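Local coordinates for protein circadian oscillation regulator (Nostoc sp., PDB 1R5Q) that probably stimulates autophosphorylation of the clock protein KaiC, its C-terminal domain also mediating homodimerization in the cyanobacterial circadian oscillator, at residues R19-S24 against R82-D87. Sequence-based numbering, arbitrary orientation.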
loop_
_atom_site.group_PDB
_atom_site.type_symbol
_atom_site.label_atom_id
_atom_site.label_comp_id
_atom_site.label_asym_id
_atom_site.label_seq_id
_atom_site.Cartn_x
_atom_site.Cartn_y
_atom_site.Cartn_z
ATOM N N ARG A 19 -4.742 -2.349 2.940
ATOM C CA ARG A 19 -5.739 -1.980 3.952
ATOM C C ARG A 19 -5.237 -2.476 5.314
ATOM O O ARG A 19 -5.236 -1.738 6.297
ATOM C CB ARG A 19 -7.104 -2.617 3.642
ATOM C CG ARG A 19 -8.137 -2.390 4.752
ATOM C CD ARG A 19 -9.441 -3.145 4.513
ATOM N NE ARG A 19 -10.190 -2.612 3.380
ATOM C CZ ARG A 19 -10.348 -3.263 2.230
ATOM N NH1 ARG A 19 -9.807 -4.473 2.076
ATOM N NH2 ARG A 19 -11.040 -2.708 1.236
ATOM N N GLN A 20 -4.812 -3.734 5.365
ATOM C CA GLN A 20 -4.295 -4.304 6.604
ATOM C C GLN A 20 -3.029 -3.571 7.104
ATOM O O GLN A 20 -2.800 -3.486 8.314
ATOM C CB GLN A 20 -4.023 -5.806 6.424
ATOM C CG GLN A 20 -5.305 -6.682 6.307
ATOM C CD GLN A 20 -6.362 -6.369 7.387
ATOM O OE1 GLN A 20 -6.051 -6.291 8.585
ATOM N NE2 GLN A 20 -7.621 -6.188 6.960
ATOM N N ILE A 21 -2.211 -3.036 6.191
ATOM C CA ILE A 21 -1.011 -2.293 6.609
ATOM C C ILE A 21 -1.467 -0.978 7.252
ATOM O O ILE A 21 -0.982 -0.584 8.322
ATOM C CB ILE A 21 -0.065 -1.977 5.395
ATOM C CG1 ILE A 21 0.610 -3.268 4.920
ATOM C CG2 ILE A 21 1.005 -0.909 5.799
ATOM C CD1 ILE A 21 1.242 -3.177 3.522
ATOM N N LEU A 22 -2.398 -0.287 6.611
ATOM C CA LEU A 22 -2.887 0.959 7.182
ATOM C C LEU A 22 -3.489 0.727 8.590
ATOM O O LEU A 22 -3.151 1.430 9.528
ATOM C CB LEU A 22 -3.957 1.579 6.281
ATOM C CG LEU A 22 -3.519 2.185 4.937
ATOM C CD1 LEU A 22 -4.738 2.490 4.071
ATOM C CD2 LEU A 22 -2.700 3.444 5.188
ATOM N N LEU A 23 -4.371 -0.265 8.716
ATOM C CA LEU A 23 -5.031 -0.547 9.986
ATOM C C LEU A 23 -4.111 -1.043 11.092
ATOM O O LEU A 23 -4.487 -1.037 12.270
ATOM C CB LEU A 23 -6.182 -1.539 9.770
ATOM C CG LEU A 23 -7.280 -0.991 8.838
ATOM C CD1 LEU A 23 -8.436 -1.990 8.694
ATOM C CD2 LEU A 23 -7.777 0.340 9.397
ATOM N N SER A 24 -2.908 -1.487 10.747
ATOM C CA SER A 24 -2.010 -1.922 11.804
ATOM C C SER A 24 -0.788 -1.016 11.872
ATOM O O SER A 24 0.094 -1.226 12.704
ATOM C CB SER A 24 -1.561 -3.354 11.560
ATOM O OG SER A 24 -0.564 -3.377 10.569
ATOM N N ARG A 82 -0.541 9.576 5.729
ATOM C CA ARG A 82 0.446 9.958 4.719
ATOM C C ARG A 82 1.817 9.425 5.150
ATOM O O ARG A 82 2.722 9.245 4.322
ATOM C CB ARG A 82 0.501 11.469 4.551
ATOM C CG ARG A 82 -0.760 12.025 3.913
ATOM C CD ARG A 82 -0.680 13.519 3.775
ATOM N NE ARG A 82 -1.935 14.094 3.299
ATOM C CZ ARG A 82 -2.203 15.396 3.321
ATOM N NH1 ARG A 82 -1.307 16.251 3.798
ATOM N NH2 ARG A 82 -3.362 15.842 2.851
ATOM N N LEU A 83 1.963 9.159 6.450
ATOM C CA LEU A 83 3.211 8.610 6.983
ATOM C C LEU A 83 3.395 7.199 6.415
ATOM O O LEU A 83 4.502 6.782 6.041
ATOM C CB LEU A 83 3.152 8.536 8.517
ATOM C CG LEU A 83 3.186 9.900 9.221
ATOM C CD1 LEU A 83 2.944 9.742 10.730
ATOM C CD2 LEU A 83 4.537 10.548 8.971
ATOM N N THR A 84 2.292 6.465 6.394
ATOM C CA THR A 84 2.263 5.119 5.861
ATOM C C THR A 84 2.675 5.137 4.383
ATOM O O THR A 84 3.486 4.321 3.943
ATOM C CB THR A 84 0.846 4.523 5.929
ATOM O OG1 THR A 84 0.376 4.543 7.293
ATOM C CG2 THR A 84 0.873 3.083 5.391
ATOM N N LEU A 85 2.110 6.062 3.622
ATOM C CA LEU A 85 2.420 6.139 2.197
ATOM C C LEU A 85 3.895 6.485 1.980
ATOM O O LEU A 85 4.560 5.933 1.101
ATOM C CB LEU A 85 1.520 7.169 1.518
ATOM C CG LEU A 85 1.690 7.329 -0.004
ATOM C CD1 LEU A 85 1.539 5.967 -0.721
ATOM C CD2 LEU A 85 0.655 8.334 -0.515
ATOM N N ILE A 86 4.410 7.404 2.783
ATOM C CA ILE A 86 5.816 7.753 2.681
ATOM C C ILE A 86 6.681 6.519 2.916
ATOM O O ILE A 86 7.626 6.252 2.161
ATOM C CB ILE A 86 6.209 8.840 3.719
ATOM C CG1 ILE A 86 5.637 10.201 3.275
ATOM C CG2 ILE A 86 7.754 8.907 3.848
ATOM C CD1 ILE A 86 5.595 11.250 4.390
ATOM N N ASP A 87 6.341 5.773 3.960
ATOM C CA ASP A 87 7.074 4.576 4.365
ATOM C C ASP A 87 7.069 3.520 3.247
ATOM O O ASP A 87 8.083 2.877 2.971
ATOM C CB ASP A 87 6.425 4.029 5.638
ATOM C CG ASP A 87 7.298 3.020 6.387
ATOM O OD1 ASP A 87 6.906 2.648 7.509
ATOM O OD2 ASP A 87 8.353 2.591 5.874
#
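Thr84 sets its methyl group against two side chains of the facing helix, Leu22 and Ile21. Its CG2 lies 3.6 Å from Leu22 CD2 and 4.0 Å from Ile21 CG2. The same Leu22 methyl also leans on the stem of the threonine, with CD2 3.8 Å from Thr84 CB. The side chains of Leu22 and Thr84 cross at about a right angle, and the CD2 branch of Leu22 does the touching. Ile21 makes a lighter contact, methyl to methyl.

The threonine torsion decides which branch faces the partner. With chi1 at -57°, CG2 stands opposite the backbone N and reaches toward the other helix, while OG1 sits beside that N. OG1 comes no nearer to Leu22 CD2 than 3.9 Å, and the contact is purely van der Waals. All three residues are buried, yet the shared surface is small, 111 Å² in total. The nearest CA atoms across the contact are those of Leu22 and Thr84, 6.8 Å apart.

Beside the contact, Ser24 OG bonds back to Gln20 O within its own segment, at 3.2 Å.

The contact joins the C-terminal part of helix 8-24 to the first part of helix 82-100, within the four-helix-bundle domain of KaiA. Leu22 also packs on Leu60 and Phe64 of helix 50-67. Ile21 instead meets Ile36 and Phe39 of helix 33-45. Thr84 additionally touches Tyr18 of helix 8-24 and Tyr25, and side chains of all four helices gather around these three residues.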